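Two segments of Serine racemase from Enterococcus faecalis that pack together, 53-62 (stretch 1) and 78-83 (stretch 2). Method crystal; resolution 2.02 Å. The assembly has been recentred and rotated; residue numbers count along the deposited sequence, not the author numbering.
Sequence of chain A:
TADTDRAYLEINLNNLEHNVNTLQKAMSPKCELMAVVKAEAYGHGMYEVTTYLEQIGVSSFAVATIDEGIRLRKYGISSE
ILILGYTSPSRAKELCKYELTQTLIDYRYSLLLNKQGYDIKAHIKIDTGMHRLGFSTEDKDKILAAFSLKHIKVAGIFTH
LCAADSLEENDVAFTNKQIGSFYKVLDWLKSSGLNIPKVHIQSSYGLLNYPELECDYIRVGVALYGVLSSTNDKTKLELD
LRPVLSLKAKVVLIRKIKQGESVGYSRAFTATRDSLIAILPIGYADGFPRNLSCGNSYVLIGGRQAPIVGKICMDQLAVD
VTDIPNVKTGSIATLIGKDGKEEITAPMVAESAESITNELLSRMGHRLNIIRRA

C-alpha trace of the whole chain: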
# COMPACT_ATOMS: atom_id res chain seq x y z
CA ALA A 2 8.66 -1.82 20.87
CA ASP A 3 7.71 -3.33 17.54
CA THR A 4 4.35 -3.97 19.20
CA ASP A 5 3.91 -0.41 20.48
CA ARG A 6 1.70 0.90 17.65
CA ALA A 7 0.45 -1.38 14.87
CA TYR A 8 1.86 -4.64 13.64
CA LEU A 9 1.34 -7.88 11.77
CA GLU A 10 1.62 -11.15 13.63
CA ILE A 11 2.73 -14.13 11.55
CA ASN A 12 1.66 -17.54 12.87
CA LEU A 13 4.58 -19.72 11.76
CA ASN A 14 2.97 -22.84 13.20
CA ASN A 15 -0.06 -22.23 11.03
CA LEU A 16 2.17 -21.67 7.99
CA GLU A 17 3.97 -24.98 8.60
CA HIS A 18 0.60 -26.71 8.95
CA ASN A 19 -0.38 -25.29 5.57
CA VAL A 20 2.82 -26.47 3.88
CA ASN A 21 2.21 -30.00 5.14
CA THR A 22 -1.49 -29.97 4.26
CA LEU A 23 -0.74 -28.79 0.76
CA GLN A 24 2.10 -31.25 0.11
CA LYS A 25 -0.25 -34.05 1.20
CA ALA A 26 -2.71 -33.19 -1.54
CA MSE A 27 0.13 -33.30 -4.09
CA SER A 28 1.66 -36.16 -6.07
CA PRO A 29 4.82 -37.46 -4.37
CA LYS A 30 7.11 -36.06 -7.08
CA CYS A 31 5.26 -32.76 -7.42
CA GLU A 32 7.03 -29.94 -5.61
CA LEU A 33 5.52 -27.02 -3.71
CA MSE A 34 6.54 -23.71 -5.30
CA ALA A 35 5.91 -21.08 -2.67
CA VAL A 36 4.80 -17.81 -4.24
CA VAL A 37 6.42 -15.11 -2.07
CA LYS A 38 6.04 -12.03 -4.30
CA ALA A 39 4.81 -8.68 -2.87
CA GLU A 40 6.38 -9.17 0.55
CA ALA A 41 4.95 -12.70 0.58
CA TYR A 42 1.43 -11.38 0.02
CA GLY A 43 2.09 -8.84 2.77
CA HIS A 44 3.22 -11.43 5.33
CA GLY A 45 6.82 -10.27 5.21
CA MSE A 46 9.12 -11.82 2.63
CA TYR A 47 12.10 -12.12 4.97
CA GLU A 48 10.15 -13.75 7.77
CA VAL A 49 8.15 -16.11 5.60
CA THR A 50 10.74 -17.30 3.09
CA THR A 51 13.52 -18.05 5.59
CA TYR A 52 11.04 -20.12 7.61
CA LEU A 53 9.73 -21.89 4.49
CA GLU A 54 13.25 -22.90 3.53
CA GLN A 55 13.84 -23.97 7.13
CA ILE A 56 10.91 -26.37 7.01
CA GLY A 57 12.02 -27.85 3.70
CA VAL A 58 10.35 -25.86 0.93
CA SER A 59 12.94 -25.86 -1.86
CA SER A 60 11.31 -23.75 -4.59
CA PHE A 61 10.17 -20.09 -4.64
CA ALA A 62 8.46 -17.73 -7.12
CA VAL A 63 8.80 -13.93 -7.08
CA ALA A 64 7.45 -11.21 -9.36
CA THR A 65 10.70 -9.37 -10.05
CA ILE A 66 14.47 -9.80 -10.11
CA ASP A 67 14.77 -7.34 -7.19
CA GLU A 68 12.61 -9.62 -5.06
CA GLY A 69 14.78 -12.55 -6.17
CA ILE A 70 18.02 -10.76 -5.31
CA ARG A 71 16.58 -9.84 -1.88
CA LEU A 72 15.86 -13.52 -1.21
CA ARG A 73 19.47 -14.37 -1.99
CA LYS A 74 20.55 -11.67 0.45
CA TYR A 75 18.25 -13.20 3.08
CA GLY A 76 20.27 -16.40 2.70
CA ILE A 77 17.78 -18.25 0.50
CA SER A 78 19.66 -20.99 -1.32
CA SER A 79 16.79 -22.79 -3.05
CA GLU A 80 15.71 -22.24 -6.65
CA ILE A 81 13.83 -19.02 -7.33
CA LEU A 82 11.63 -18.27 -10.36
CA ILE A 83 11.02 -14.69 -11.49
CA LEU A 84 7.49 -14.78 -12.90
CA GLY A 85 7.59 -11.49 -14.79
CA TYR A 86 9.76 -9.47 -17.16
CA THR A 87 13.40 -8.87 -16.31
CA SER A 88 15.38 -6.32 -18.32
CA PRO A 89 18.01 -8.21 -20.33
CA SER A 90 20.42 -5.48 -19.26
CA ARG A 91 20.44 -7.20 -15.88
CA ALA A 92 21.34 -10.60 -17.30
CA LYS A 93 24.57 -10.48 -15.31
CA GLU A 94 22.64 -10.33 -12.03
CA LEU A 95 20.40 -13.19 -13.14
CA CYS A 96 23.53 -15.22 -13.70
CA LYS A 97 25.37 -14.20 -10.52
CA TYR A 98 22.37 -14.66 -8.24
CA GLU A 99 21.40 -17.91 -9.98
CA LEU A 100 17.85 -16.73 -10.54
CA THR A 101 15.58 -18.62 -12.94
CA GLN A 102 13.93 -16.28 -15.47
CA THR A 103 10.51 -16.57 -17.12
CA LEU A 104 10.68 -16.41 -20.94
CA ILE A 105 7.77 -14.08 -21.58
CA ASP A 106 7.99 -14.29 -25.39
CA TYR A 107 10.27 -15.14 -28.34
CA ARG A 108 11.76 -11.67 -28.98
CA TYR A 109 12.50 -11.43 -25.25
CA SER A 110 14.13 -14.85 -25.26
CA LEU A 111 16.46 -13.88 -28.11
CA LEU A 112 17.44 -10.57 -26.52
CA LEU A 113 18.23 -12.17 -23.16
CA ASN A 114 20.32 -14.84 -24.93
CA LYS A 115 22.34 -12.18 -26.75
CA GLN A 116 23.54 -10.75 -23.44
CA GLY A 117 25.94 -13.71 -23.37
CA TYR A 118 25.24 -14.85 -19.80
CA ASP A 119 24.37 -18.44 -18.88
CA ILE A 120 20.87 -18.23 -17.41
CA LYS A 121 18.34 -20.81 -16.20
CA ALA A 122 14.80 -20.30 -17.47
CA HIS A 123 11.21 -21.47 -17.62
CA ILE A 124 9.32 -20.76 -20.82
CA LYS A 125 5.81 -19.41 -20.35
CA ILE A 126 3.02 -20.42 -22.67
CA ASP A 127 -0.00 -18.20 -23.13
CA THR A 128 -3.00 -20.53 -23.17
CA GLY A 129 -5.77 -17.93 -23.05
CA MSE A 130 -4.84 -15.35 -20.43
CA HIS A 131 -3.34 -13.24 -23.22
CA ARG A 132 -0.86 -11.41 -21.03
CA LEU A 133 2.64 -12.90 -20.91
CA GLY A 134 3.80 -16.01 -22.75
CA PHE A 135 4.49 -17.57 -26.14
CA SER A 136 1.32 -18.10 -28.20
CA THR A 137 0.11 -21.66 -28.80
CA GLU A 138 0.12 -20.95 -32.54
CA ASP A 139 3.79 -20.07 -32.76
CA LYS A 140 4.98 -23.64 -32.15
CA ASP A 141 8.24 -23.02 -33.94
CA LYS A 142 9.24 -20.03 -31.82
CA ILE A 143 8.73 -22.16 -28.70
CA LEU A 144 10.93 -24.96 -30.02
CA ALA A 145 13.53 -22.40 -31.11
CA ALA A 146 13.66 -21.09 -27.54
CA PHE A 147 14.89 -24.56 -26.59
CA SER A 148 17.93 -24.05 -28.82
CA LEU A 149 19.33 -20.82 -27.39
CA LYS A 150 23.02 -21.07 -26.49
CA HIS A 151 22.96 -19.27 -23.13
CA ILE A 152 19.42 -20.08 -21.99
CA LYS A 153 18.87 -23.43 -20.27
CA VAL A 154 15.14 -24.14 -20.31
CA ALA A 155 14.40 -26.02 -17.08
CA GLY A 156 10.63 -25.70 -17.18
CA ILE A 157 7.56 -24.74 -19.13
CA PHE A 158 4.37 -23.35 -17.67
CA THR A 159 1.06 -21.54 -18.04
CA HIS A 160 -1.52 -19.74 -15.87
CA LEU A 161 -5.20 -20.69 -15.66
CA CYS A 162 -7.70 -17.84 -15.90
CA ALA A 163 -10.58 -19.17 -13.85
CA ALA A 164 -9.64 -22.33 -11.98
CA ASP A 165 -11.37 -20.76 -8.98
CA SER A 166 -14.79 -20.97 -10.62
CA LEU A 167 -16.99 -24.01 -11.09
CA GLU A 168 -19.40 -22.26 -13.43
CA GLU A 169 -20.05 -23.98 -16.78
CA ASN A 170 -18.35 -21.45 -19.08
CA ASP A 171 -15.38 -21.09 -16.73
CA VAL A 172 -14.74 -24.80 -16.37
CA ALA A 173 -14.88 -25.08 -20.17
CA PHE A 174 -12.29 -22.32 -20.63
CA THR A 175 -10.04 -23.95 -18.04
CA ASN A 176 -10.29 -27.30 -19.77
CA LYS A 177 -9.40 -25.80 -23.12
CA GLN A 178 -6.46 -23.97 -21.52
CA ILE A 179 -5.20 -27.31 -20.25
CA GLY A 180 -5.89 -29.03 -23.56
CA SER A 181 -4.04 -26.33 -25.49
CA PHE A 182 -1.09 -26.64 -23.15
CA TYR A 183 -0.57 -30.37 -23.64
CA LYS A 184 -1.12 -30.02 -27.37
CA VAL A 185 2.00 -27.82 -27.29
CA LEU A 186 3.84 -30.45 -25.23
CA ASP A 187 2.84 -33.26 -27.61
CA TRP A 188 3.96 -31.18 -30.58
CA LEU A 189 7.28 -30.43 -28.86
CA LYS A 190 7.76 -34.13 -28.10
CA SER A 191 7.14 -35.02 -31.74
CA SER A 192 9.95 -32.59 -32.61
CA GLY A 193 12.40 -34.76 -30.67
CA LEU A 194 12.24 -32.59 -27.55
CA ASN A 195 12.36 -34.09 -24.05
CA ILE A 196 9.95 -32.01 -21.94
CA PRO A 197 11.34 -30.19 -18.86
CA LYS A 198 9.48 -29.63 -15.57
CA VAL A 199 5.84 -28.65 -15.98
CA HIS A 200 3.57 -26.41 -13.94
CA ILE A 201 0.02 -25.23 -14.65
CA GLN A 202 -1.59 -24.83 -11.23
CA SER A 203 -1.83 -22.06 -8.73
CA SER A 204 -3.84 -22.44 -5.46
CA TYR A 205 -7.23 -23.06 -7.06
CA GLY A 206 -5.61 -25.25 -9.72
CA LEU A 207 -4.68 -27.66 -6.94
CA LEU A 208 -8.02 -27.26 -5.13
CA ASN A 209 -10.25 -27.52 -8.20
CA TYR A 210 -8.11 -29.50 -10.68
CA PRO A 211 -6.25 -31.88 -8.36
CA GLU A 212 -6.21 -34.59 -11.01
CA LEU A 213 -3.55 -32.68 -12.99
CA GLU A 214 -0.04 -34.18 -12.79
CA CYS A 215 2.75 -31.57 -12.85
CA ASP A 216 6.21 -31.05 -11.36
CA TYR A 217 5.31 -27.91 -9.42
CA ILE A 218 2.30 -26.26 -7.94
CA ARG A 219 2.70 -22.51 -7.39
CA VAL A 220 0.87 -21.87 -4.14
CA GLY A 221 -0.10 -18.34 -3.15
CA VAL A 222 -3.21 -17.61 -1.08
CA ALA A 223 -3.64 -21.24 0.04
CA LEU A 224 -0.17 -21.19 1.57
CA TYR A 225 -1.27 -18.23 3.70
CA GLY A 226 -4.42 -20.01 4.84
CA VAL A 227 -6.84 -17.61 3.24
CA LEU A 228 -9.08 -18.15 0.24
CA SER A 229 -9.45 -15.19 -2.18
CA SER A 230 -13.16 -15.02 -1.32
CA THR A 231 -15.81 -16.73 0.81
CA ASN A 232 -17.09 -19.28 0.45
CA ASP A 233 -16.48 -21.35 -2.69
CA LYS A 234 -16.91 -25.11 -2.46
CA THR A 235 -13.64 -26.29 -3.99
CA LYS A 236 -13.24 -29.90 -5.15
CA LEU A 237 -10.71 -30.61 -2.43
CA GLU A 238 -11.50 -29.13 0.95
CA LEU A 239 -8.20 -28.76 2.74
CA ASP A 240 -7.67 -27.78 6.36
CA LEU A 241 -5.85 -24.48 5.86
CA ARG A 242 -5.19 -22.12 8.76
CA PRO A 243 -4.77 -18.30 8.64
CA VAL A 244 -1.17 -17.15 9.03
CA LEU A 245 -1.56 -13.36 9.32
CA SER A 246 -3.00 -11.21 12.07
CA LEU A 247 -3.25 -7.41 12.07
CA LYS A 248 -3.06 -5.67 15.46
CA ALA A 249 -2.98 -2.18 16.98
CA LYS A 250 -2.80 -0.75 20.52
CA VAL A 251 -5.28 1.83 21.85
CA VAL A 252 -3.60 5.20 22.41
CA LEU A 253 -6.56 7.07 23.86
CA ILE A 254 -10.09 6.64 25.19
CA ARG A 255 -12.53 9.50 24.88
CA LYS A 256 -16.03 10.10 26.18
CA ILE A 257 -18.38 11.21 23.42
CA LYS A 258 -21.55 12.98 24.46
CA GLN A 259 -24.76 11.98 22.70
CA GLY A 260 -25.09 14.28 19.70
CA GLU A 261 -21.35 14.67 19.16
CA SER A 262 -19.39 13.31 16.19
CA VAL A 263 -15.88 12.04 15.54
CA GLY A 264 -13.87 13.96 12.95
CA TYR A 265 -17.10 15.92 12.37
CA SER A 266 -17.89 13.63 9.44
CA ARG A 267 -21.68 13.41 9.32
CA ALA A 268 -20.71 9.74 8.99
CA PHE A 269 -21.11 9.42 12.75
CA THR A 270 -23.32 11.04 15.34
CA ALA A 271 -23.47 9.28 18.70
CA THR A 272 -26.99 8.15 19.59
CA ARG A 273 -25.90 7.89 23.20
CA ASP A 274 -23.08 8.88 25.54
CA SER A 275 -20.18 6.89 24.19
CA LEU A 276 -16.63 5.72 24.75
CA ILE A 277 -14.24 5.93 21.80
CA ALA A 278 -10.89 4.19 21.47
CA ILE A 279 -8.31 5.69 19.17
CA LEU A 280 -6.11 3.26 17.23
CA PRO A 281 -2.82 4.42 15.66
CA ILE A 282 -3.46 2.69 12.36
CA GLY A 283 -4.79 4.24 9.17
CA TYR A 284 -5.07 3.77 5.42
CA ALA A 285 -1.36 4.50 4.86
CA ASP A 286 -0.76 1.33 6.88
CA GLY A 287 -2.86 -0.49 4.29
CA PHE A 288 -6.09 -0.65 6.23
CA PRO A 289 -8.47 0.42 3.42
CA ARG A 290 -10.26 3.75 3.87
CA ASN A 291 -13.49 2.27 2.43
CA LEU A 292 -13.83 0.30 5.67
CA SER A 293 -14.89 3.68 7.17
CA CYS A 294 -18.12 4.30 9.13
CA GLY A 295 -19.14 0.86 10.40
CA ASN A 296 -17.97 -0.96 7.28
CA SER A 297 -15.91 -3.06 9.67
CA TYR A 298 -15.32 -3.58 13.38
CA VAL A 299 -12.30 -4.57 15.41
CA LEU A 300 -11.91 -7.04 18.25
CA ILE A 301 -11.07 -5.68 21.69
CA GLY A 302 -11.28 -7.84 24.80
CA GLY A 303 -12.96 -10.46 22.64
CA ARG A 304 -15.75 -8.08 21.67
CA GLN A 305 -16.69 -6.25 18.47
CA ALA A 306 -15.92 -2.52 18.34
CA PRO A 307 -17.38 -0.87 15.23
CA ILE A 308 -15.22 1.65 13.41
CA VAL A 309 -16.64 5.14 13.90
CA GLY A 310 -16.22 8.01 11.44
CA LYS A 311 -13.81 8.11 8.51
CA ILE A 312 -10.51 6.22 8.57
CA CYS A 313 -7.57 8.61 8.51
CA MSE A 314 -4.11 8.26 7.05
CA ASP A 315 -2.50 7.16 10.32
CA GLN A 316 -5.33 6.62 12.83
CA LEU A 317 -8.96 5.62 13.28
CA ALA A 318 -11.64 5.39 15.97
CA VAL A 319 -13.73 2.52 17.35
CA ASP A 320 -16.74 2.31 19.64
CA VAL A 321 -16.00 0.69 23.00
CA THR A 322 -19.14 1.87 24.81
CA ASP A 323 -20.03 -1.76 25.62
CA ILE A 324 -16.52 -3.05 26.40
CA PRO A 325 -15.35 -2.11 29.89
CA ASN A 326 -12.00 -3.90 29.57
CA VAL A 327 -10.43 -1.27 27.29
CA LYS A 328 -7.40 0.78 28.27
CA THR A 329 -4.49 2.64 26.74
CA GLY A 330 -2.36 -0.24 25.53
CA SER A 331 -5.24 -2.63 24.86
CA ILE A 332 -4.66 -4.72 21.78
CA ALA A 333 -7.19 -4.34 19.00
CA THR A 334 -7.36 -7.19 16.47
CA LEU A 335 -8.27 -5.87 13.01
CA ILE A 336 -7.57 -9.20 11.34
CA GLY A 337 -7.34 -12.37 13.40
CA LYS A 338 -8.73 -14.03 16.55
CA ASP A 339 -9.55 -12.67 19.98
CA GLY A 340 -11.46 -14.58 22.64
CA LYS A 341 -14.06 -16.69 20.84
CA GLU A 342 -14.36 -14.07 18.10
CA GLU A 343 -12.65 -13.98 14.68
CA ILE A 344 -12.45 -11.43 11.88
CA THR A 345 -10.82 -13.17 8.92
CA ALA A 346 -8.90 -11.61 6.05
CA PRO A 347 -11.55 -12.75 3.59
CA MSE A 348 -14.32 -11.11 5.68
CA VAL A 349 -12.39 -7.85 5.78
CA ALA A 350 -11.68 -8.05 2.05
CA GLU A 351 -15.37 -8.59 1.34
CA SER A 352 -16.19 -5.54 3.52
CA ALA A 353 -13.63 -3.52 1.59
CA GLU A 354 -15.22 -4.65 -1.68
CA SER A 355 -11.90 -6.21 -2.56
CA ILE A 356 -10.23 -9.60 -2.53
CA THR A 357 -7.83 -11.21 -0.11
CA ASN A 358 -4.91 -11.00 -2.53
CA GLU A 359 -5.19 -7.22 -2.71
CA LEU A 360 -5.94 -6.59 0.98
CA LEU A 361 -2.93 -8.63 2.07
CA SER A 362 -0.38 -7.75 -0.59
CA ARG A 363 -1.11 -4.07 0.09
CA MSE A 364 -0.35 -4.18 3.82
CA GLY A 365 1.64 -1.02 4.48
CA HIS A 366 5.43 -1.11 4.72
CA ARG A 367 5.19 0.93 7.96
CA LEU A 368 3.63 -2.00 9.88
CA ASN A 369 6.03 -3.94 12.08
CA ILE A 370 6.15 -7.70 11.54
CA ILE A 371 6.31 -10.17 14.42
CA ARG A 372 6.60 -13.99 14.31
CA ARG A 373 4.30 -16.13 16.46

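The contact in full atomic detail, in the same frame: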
# COMPACT_ATOMS: atom_id res chain seq x y z
N LEU A 53 10.11 -20.90 5.49
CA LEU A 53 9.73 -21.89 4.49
C LEU A 53 10.90 -22.77 4.10
O LEU A 53 10.77 -24.00 4.02
CB LEU A 53 9.14 -21.23 3.25
CG LEU A 53 7.77 -20.60 3.46
CD1 LEU A 53 7.25 -19.96 2.17
CD2 LEU A 53 6.79 -21.64 4.01
N GLU A 54 12.05 -22.14 3.84
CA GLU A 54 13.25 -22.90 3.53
C GLU A 54 13.68 -23.75 4.74
O GLU A 54 14.18 -24.87 4.58
CB GLU A 54 14.39 -21.98 3.09
CG GLU A 54 15.63 -22.74 2.62
CD GLU A 54 16.57 -21.86 1.80
OE1 GLU A 54 16.51 -21.92 0.56
OE2 GLU A 54 17.38 -21.13 2.40
N GLN A 55 13.47 -23.22 5.94
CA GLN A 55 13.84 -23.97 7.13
C GLN A 55 13.04 -25.27 7.21
O GLN A 55 13.58 -26.33 7.53
CB GLN A 55 13.63 -23.13 8.39
CG GLN A 55 14.04 -23.84 9.68
CD GLN A 55 13.65 -23.05 10.92
OE1 GLN A 55 13.92 -21.85 11.01
NE2 GLN A 55 12.99 -23.71 11.86
N ILE A 56 11.75 -25.19 6.89
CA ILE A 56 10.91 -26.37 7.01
C ILE A 56 10.93 -27.27 5.78
O ILE A 56 10.21 -28.27 5.74
CB ILE A 56 9.47 -26.01 7.41
CG1 ILE A 56 8.80 -25.14 6.36
CG2 ILE A 56 9.47 -25.30 8.76
CD1 ILE A 56 7.29 -25.04 6.55
N GLY A 57 11.76 -26.94 4.80
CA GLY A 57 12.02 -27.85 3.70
C GLY A 57 11.45 -27.48 2.34
O GLY A 57 11.63 -28.23 1.38
N VAL A 58 10.75 -26.35 2.24
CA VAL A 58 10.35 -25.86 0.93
C VAL A 58 11.62 -25.54 0.16
O VAL A 58 12.51 -24.88 0.68
CB VAL A 58 9.48 -24.59 1.04
CG1 VAL A 58 9.21 -23.99 -0.34
CG2 VAL A 58 8.17 -24.90 1.77
N SER A 59 11.71 -26.03 -1.08
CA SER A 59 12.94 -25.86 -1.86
C SER A 59 12.72 -25.21 -3.23
O SER A 59 13.52 -25.39 -4.15
CB SER A 59 13.62 -27.21 -2.01
OG SER A 59 12.65 -28.22 -2.24
N SER A 60 11.64 -24.45 -3.36
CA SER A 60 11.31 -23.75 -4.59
C SER A 60 10.45 -22.51 -4.33
O SER A 60 9.41 -22.60 -3.66
CB SER A 60 10.59 -24.70 -5.55
OG SER A 60 10.53 -24.17 -6.86
N PHE A 61 10.87 -21.36 -4.86
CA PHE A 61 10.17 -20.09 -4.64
C PHE A 61 9.92 -19.33 -5.95
O PHE A 61 10.71 -19.41 -6.89
CB PHE A 61 10.95 -19.19 -3.66
CG PHE A 61 11.16 -19.83 -2.32
CD1 PHE A 61 10.19 -19.74 -1.34
CD2 PHE A 61 12.30 -20.58 -2.07
CE1 PHE A 61 10.37 -20.38 -0.12
CE2 PHE A 61 12.48 -21.22 -0.86
CZ PHE A 61 11.51 -21.11 0.12
N ALA A 62 8.80 -18.60 -6.00
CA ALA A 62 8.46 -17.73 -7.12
C ALA A 62 8.35 -16.29 -6.63
O ALA A 62 7.74 -16.02 -5.59
CB ALA A 62 7.15 -18.17 -7.73
N SER A 78 18.75 -20.25 -0.46
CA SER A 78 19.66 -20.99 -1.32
C SER A 78 18.91 -21.83 -2.35
O SER A 78 19.51 -22.32 -3.31
CB SER A 78 20.56 -21.89 -0.49
OG SER A 78 19.80 -22.93 0.08
N SER A 79 17.61 -22.01 -2.14
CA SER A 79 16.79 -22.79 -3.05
C SER A 79 16.57 -22.10 -4.39
O SER A 79 16.89 -20.91 -4.57
CB SER A 79 15.44 -23.12 -2.42
OG SER A 79 15.63 -23.80 -1.20
N GLU A 80 16.01 -22.84 -5.35
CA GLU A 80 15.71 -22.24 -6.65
C GLU A 80 14.63 -21.17 -6.50
O GLU A 80 13.73 -21.27 -5.66
CB GLU A 80 15.30 -23.31 -7.68
CG GLU A 80 14.02 -24.07 -7.35
CD GLU A 80 13.82 -25.29 -8.24
OE1 GLU A 80 14.73 -25.61 -9.03
OE2 GLU A 80 12.75 -25.94 -8.14
N ILE A 81 14.77 -20.13 -7.32
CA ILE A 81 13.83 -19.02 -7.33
C ILE A 81 13.44 -18.73 -8.78
O ILE A 81 14.30 -18.62 -9.65
CB ILE A 81 14.48 -17.75 -6.73
CG1 ILE A 81 14.98 -18.03 -5.31
CG2 ILE A 81 13.50 -16.57 -6.75
CD1 ILE A 81 15.95 -16.98 -4.80
N LEU A 82 12.14 -18.60 -9.04
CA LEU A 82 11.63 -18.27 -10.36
C LEU A 82 11.07 -16.85 -10.36
O LEU A 82 10.19 -16.53 -9.56
CB LEU A 82 10.51 -19.24 -10.75
CG LEU A 82 9.77 -18.95 -12.05
CD1 LEU A 82 10.77 -18.98 -13.22
CD2 LEU A 82 8.64 -19.97 -12.27
N ILE A 83 11.58 -16.01 -11.26
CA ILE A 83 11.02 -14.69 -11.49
C ILE A 83 9.91 -14.81 -12.52
O ILE A 83 10.18 -15.14 -13.68
CB ILE A 83 12.08 -13.74 -12.03
CG1 ILE A 83 13.24 -13.68 -11.05
CG2 ILE A 83 11.48 -12.34 -12.27
CD1 ILE A 83 14.51 -13.22 -11.67
O HOH W 1 19.67 -21.81 2.80
O HOH W 2 16.61 -25.90 -4.57

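The two stretches meet as neighbouring parallel strands, supplemented, before the strands, by a carboxylate that reaches across from a helix. In the sheet, Phe 61 pairs with Ile 81 and Ala 62 with Leu 82, at CA-CA separations of 4.7 and 4.6 Å, and the strand axes cross at -20°. Phe 61 supplies both backbone hydrogen bonds: its N donates to Glu 80 O (3.0 Å), and its O accepts from Leu 82 N (2.7 Å), so that one residue bridges two positions of the partner strand, as parallel pairing requires. CA-H...O contacts supplement this ladder, from Ile 81 CA to Phe 61 O and from Ala 62 CA to Leu 82 O, both 3.2 Å.

Before the strands, Glu 54 extends from the helix, and its OE1 accepts hydrogen bonds from Ser 78 N (3.0 Å), Ser 79 N (2.9 Å) and Ser 79 OG (2.7 Å). The negative charge is thus met by two successive amides and a hydroxyl. A further bond between side chains runs from Ser 60 OG to Glu 80 OE2 (3.1 Å). Water 1 links Glu 54 OE2 to Ser 78 OG, while water 2 donates to Ser 59 O and accepts from Glu 80 N.

Phe 61 and Ile 81 put their side chains on one face of the sheet, Ala 62 and Leu 82 on the other. The edge of the Phe 61 ring meets Ser 79; Phe 61 CE2 lies 3.8 Å from Ser 79 CB.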